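Local coordinates for protein collagen alpha-1(XV) chain (Homo sapiens, PDB 3N3F) that forms a compact trimerization domain that joins three collagen XV chains and probably guides their selection and the folding of the triple helix, at residues Ser7-Met12 and Glu32-Val37; Thr23-Arg28 and Asp39-Leu44. All coordinates share one frame; numbering follows the deposited sequence.

Interaction 1 (Ser7-Met12 and Glu32-Val37); sequences SNMDDM and EFFIRV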
loop_
_atom_site.group_PDB
_atom_site.type_symbol
_atom_site.label_atom_id
_atom_site.label_comp_id
_atom_site.label_asym_id
_atom_site.label_seq_id
_atom_site.Cartn_x
_atom_site.Cartn_y
_atom_site.Cartn_z
ATOM N N SER A 7 -10.092 -7.069 13.106
ATOM C CA SER A 7 -11.494 -7.177 12.735
ATOM C C SER A 7 -11.994 -5.810 12.296
ATOM O O SER A 7 -12.621 -5.672 11.245
ATOM C CB SER A 7 -12.331 -7.675 13.916
ATOM O OG SER A 7 -12.028 -9.022 14.236
ATOM N N ASN A 8 -11.690 -4.798 13.103
ATOM C CA ASN A 8 -12.117 -3.433 12.822
ATOM C C ASN A 8 -11.135 -2.389 13.352
ATOM O O ASN A 8 -10.116 -2.725 13.959
ATOM C CB ASN A 8 -13.499 -3.197 13.424
ATOM C CG ASN A 8 -13.608 -3.729 14.832
ATOM O OD1 ASN A 8 -14.474 -4.548 15.126
ATOM N ND2 ASN A 8 -12.723 -3.272 15.712
ATOM N N MET A 9 -11.461 -1.118 13.127
ATOM C CA MET A 9 -10.597 -0.025 13.539
ATOM C C MET A 9 -10.303 0.012 15.031
ATOM O O MET A 9 -9.162 0.226 15.431
ATOM C CB MET A 9 -11.190 1.319 13.116
ATOM C CG MET A 9 -10.229 2.478 13.324
ATOM S SD MET A 9 -10.945 4.084 12.952
ATOM C CE MET A 9 -11.213 3.937 11.216
ATOM N N ASP A 10 -11.322 -0.193 15.856
ATOM C CA ASP A 10 -11.116 -0.154 17.299
ATOM C C ASP A 10 -10.141 -1.214 17.794
ATOM O O ASP A 10 -9.330 -0.950 18.686
ATOM C CB ASP A 10 -12.459 -0.258 18.020
ATOM C CG ASP A 10 -13.275 1.010 17.880
ATOM O OD1 ASP A 10 -12.756 2.080 18.264
ATOM O OD2 ASP A 10 -14.417 0.949 17.381
ATOM N N ASP A 11 -10.213 -2.406 17.213
ATOM C CA ASP A 11 -9.297 -3.477 17.588
ATOM C C ASP A 11 -7.881 -3.012 17.219
ATOM O O ASP A 11 -6.932 -3.212 17.972
ATOM C CB ASP A 11 -9.663 -4.761 16.837
ATOM C CG ASP A 11 -8.952 -5.980 17.385
ATOM O OD1 ASP A 11 -8.979 -6.183 18.618
ATOM O OD2 ASP A 11 -8.375 -6.743 16.582
ATOM N N MET A 12 -7.751 -2.370 16.063
ATOM C CA MET A 12 -6.458 -1.859 15.617
ATOM C C MET A 12 -5.935 -0.782 16.577
ATOM O O MET A 12 -4.770 -0.805 16.975
ATOM C CB MET A 12 -6.587 -1.266 14.209
ATOM C CG MET A 12 -5.341 -0.540 13.717
ATOM S SD MET A 12 -5.611 0.369 12.170
ATOM C CE MET A 12 -6.215 1.931 12.771
ATOM N N GLU A 32 -10.826 -2.030 4.638
ATOM C CA GLU A 32 -10.059 -0.802 4.496
ATOM C C GLU A 32 -8.616 -1.075 4.880
ATOM O O GLU A 32 -8.304 -2.109 5.473
ATOM C CB GLU A 32 -10.631 0.302 5.390
ATOM C CG GLU A 32 -12.027 0.740 5.002
ATOM C CD GLU A 32 -12.519 1.921 5.814
ATOM O OE1 GLU A 32 -12.546 1.822 7.060
ATOM O OE2 GLU A 32 -12.882 2.947 5.203
ATOM N N PHE A 33 -7.737 -0.143 4.540
ATOM C CA PHE A 33 -6.327 -0.301 4.848
ATOM C C PHE A 33 -5.756 0.916 5.545
ATOM O O PHE A 33 -6.096 2.054 5.221
ATOM C CB PHE A 33 -5.542 -0.573 3.564
ATOM C CG PHE A 33 -5.042 -1.985 3.442
ATOM C CD1 PHE A 33 -3.854 -2.372 4.057
ATOM C CD2 PHE A 33 -5.752 -2.928 2.705
ATOM C CE1 PHE A 33 -3.377 -3.680 3.938
ATOM C CE2 PHE A 33 -5.286 -4.238 2.579
ATOM C CZ PHE A 33 -4.096 -4.614 3.196
ATOM N N PHE A 34 -4.889 0.655 6.513
ATOM C CA PHE A 34 -4.211 1.695 7.273
ATOM C C PHE A 34 -2.736 1.342 7.267
ATOM O O PHE A 34 -2.362 0.233 6.896
ATOM C CB PHE A 34 -4.707 1.725 8.719
ATOM C CG PHE A 34 -6.025 2.412 8.892
ATOM C CD1 PHE A 34 -6.078 3.759 9.233
ATOM C CD2 PHE A 34 -7.216 1.718 8.700
ATOM C CE1 PHE A 34 -7.301 4.405 9.380
ATOM C CE2 PHE A 34 -8.442 2.356 8.844
ATOM C CZ PHE A 34 -8.485 3.701 9.186
ATOM N N ILE A 35 -1.899 2.294 7.647
ATOM C CA ILE A 35 -0.472 2.046 7.717
ATOM C C ILE A 35 -0.026 2.495 9.095
ATOM O O ILE A 35 -0.395 3.572 9.551
ATOM C CB ILE A 35 0.308 2.848 6.661
ATOM C CG1 ILE A 35 -0.040 4.329 6.780
ATOM C CG2 ILE A 35 -0.014 2.331 5.275
ATOM C CD1 ILE A 35 0.945 5.236 6.105
ATOM N N ARG A 36 0.748 1.651 9.760
ATOM C CA ARG A 36 1.262 1.957 11.082
ATOM C C ARG A 36 2.473 2.872 10.877
ATOM O O ARG A 36 3.426 2.499 10.196
ATOM C CB ARG A 36 1.698 0.661 11.770
ATOM C CG ARG A 36 1.274 0.521 13.216
ATOM C CD ARG A 36 1.703 1.706 14.021
ATOM N NE ARG A 36 1.867 1.397 15.434
ATOM C CZ ARG A 36 2.343 2.270 16.313
ATOM N NH1 ARG A 36 2.684 3.482 15.903
ATOM N NH2 ARG A 36 2.497 1.932 17.585
ATOM N N VAL A 37 2.429 4.072 11.439
ATOM C CA VAL A 37 3.551 4.995 11.300
ATOM C C VAL A 37 4.011 5.489 12.661
ATOM O O VAL A 37 3.539 5.027 13.697
ATOM C CB VAL A 37 3.187 6.220 10.433
ATOM C CG1 VAL A 37 2.743 5.764 9.055
ATOM C CG2 VAL A 37 2.105 7.040 11.106
#
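The ring of F34 receives the methyl of M12 on one face and that of M9 at its far end, so two methionines of one helical turn meet a single aromatic side chain. M12 CE stands 4.0 Å from the centroid of the F34 ring and only 16° off its normal, a CH-pi contact displaced from the centre toward CG. The sulfur of the same residue sits further out, oblique to the ring, with M12 SD 3.8 Å from F34 CB. This placing follows from a chain that runs extended from the helix, CG anti to the backbone N (chi1 172°), and turns only at its last torsion to lay the methyl over the ring. M9 ends differently. Its CE comes obliquely to the para carbon, with M9 CE 3.4 Å from F34 CZ, while M9 SD lies 5.5 Å from the centroid of the F34 ring. Both methionine chains cross the phenylalanine side chain at about a right angle, and no hydrogen bond joins the segments. Around this apolar junction, L27 also packs against F34, and I50 of the second subunit touches it as well. The pair of Met-aromatic contacts is part of how a short helix, with N8 at its N-cap position, is seated on one face of the beta-sheet of the collagen trimerization domain.

Interaction 2 (Thr23-Arg28 and Asp39-Leu44); sequences TFIYLR and DGWKKL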
loop_
_atom_site.group_PDB
_atom_site.type_symbol
_atom_site.label_atom_id
_atom_site.label_comp_id
_atom_site.label_asym_id
_atom_site.label_seq_id
_atom_site.Cartn_x
_atom_site.Cartn_y
_atom_site.Cartn_z
ATOM N N THR A 23 4.170 -0.852 8.716
ATOM C CA THR A 23 3.421 -2.064 8.385
ATOM C C THR A 23 2.034 -1.690 7.876
ATOM O O THR A 23 1.463 -0.688 8.300
ATOM C CB THR A 23 3.246 -2.981 9.625
ATOM O OG1 THR A 23 4.526 -3.428 10.081
ATOM C CG2 THR A 23 2.389 -4.191 9.286
ATOM N N PHE A 24 1.501 -2.489 6.958
ATOM C CA PHE A 24 0.170 -2.250 6.414
ATOM C C PHE A 24 -0.868 -2.985 7.258
ATOM O O PHE A 24 -0.647 -4.122 7.670
ATOM C CB PHE A 24 0.105 -2.715 4.960
ATOM C CG PHE A 24 0.776 -1.776 4.000
ATOM C CD1 PHE A 24 0.120 -0.635 3.555
ATOM C CD2 PHE A 24 2.071 -2.020 3.558
ATOM C CE1 PHE A 24 0.743 0.257 2.677
ATOM C CE2 PHE A 24 2.706 -1.137 2.683
ATOM C CZ PHE A 24 2.037 0.003 2.243
ATOM N N ILE A 25 -1.997 -2.327 7.513
ATOM C CA ILE A 25 -3.059 -2.904 8.335
ATOM C C ILE A 25 -4.395 -3.012 7.604
ATOM O O ILE A 25 -4.977 -2.012 7.195
ATOM C CB ILE A 25 -3.280 -2.066 9.614
ATOM C CG1 ILE A 25 -1.969 -1.946 10.395
ATOM C CG2 ILE A 25 -4.365 -2.711 10.474
ATOM C CD1 ILE A 25 -2.077 -1.077 11.635
ATOM N N TYR A 26 -4.884 -4.235 7.465
ATOM C CA TYR A 26 -6.149 -4.494 6.792
ATOM C C TYR A 26 -7.263 -4.645 7.817
ATOM O O TYR A 26 -7.102 -5.343 8.816
ATOM C CB TYR A 26 -6.027 -5.774 5.961
ATOM C CG TYR A 26 -7.282 -6.224 5.233
ATOM C CD1 TYR A 26 -7.947 -5.376 4.349
ATOM C CD2 TYR A 26 -7.736 -7.539 5.347
ATOM C CE1 TYR A 26 -9.022 -5.829 3.585
ATOM C CE2 TYR A 26 -8.811 -8.002 4.588
ATOM C CZ TYR A 26 -9.444 -7.142 3.706
ATOM O OH TYR A 26 -10.471 -7.605 2.919
ATOM N N LEU A 27 -8.383 -3.971 7.586
ATOM C CA LEU A 27 -9.521 -4.086 8.488
ATOM C C LEU A 27 -10.529 -4.983 7.782
ATOM O O LEU A 27 -11.163 -4.577 6.808
ATOM C CB LEU A 27 -10.127 -2.711 8.781
ATOM C CG LEU A 27 -9.169 -1.697 9.419
ATOM C CD1 LEU A 27 -9.963 -0.491 9.891
ATOM C CD2 LEU A 27 -8.436 -2.331 10.601
ATOM N N ARG A 28 -10.650 -6.213 8.273
ATOM C CA ARG A 28 -11.537 -7.208 7.682
ATOM C C ARG A 28 -12.985 -6.767 7.513
ATOM O O ARG A 28 -13.563 -6.927 6.440
ATOM C CB ARG A 28 -11.483 -8.511 8.496
ATOM C CG ARG A 28 -10.098 -9.162 8.541
ATOM C CD ARG A 28 -10.158 -10.585 9.083
ATOM N NE ARG A 28 -10.671 -10.649 10.450
ATOM C CZ ARG A 28 -9.926 -10.536 11.547
ATOM N NH1 ARG A 28 -8.613 -10.357 11.458
ATOM N NH2 ARG A 28 -10.500 -10.598 12.741
ATOM N N ASP A 39 4.082 7.272 15.869
ATOM C CA ASP A 39 3.078 7.864 16.748
ATOM C C ASP A 39 1.624 7.669 16.339
ATOM O O ASP A 39 0.749 8.421 16.769
ATOM C CB ASP A 39 3.360 9.357 16.936
ATOM C CG ASP A 39 4.768 9.622 17.435
ATOM O OD1 ASP A 39 5.188 8.964 18.410
ATOM O OD2 ASP A 39 5.451 10.490 16.855
ATOM N N GLY A 40 1.354 6.663 15.515
ATOM C CA GLY A 40 -0.022 6.427 15.124
ATOM C C GLY A 40 -0.207 5.633 13.851
ATOM O O GLY A 40 0.565 4.728 13.545
ATOM N N TRP A 41 -1.256 5.984 13.118
ATOM C CA TRP A 41 -1.590 5.334 11.864
ATOM C C TRP A 41 -2.047 6.401 10.884
ATOM O O TRP A 41 -2.327 7.540 11.263
ATOM C CB TRP A 41 -2.754 4.352 12.044
ATOM C CG TRP A 41 -2.629 3.367 13.166
ATOM C CD1 TRP A 41 -2.273 2.051 13.068
ATOM C CD2 TRP A 41 -2.927 3.599 14.545
ATOM N NE1 TRP A 41 -2.342 1.448 14.300
ATOM C CE2 TRP A 41 -2.741 2.376 15.226
ATOM C CE3 TRP A 41 -3.341 4.725 15.275
ATOM C CZ2 TRP A 41 -2.952 2.245 16.605
ATOM C CZ3 TRP A 41 -3.551 4.592 16.647
ATOM C CH2 TRP A 41 -3.357 3.361 17.295
ATOM N N LYS A 42 -2.128 6.014 9.619
ATOM C CA LYS A 42 -2.610 6.885 8.555
ATOM C C LYS A 42 -3.452 5.998 7.654
ATOM O O LYS A 42 -3.049 4.885 7.319
ATOM C CB LYS A 42 -1.451 7.493 7.766
ATOM C CG LYS A 42 -0.764 8.659 8.463
ATOM C CD LYS A 42 0.297 9.281 7.563
ATOM C CE LYS A 42 0.860 10.551 8.165
ATOM N NZ LYS A 42 1.884 11.177 7.281
ATOM N N LYS A 43 -4.628 6.482 7.274
ATOM C CA LYS A 43 -5.527 5.710 6.430
ATOM C C LYS A 43 -5.125 5.776 4.966
ATOM O O LYS A 43 -4.838 6.850 4.441
ATOM C CB LYS A 43 -6.964 6.216 6.588
ATOM C CG LYS A 43 -7.996 5.372 5.864
ATOM C CD LYS A 43 -9.414 5.783 6.223
ATOM C CE LYS A 43 -10.418 4.784 5.674
ATOM N NZ LYS A 43 -11.802 5.072 6.124
ATOM N N LEU A 44 -5.097 4.620 4.314
ATOM C CA LEU A 44 -4.752 4.559 2.905
ATOM C C LEU A 44 -6.017 4.879 2.106
ATOM O O LEU A 44 -7.087 4.355 2.406
ATOM C CB LEU A 44 -4.257 3.158 2.546
ATOM C CG LEU A 44 -2.959 3.101 1.738
ATOM C CD1 LEU A 44 -1.788 3.210 2.682
ATOM C CD2 LEU A 44 -2.870 1.794 1.000
#
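I25 and W41 meet through the end of the isoleucine, whose CD1 methyl reaches the pyrrole side of the indole near the ring plane. I25 CD1 lies 3.4 Å from W41 CD1, and the same methyl is 3.7 Å from W41 NE1, so it touches the indole at its edge. The longer branch of I25 gets there with CD1 anti to CA (chi2 177°), and the two side chains run obliquely to one another. The second touching pair, F24 and L44, is also methyl against rim: L44 CD1 is 3.9 Å from F24 CE1, in the plane of the phenyl ring, and the side chains cross at about a right angle. No hydrogen bond links the two segments. Their nearest CA atoms, I25 to W41 and F24 to L44, are each 9.1 Å apart, the spacing of strands separated by a third one.

That intervening strand, 32-37, positions the first shell: its I35 packs on both F24 and L44, and R36 makes a cation-pi contact with W41. On the helix side, M12 of helix 9-13 touches both I25 and W41. Further out lies the trimer, where F24 meets F24 of each of the other two subunits edge-to-face, and W41 pairs antiparallel with a strand of the second subunit. Next-nearest strands thus touch across the middle one on both faces of a beta-sheet, one toward the helix and the other toward the trimer interface, an arrangement in keeping with a potent trimerizing unit of collagen.

From the N terminus, strand 3-6 leads into 7-12, and interaction 1 closes the first long loop when the chain returns as strand 32-37. Segment 23-28 lies inside that loop, while its partner, 39-44, comes after it, so interaction 2 crosses interaction 1 instead of nesting within it. The crossing arises because the helix packs on 32-37, the strand that runs antiparallel between 23-27 and 40-43. Backbone F34 O to I25 N, probably a hydrogen bond at 2.7 Å, and the salt bridge from E32 OE2 to K43 NZ at 2.6 Å join the contacts directly. Together they tie helix and three strands into one unit, which also meets both other subunits.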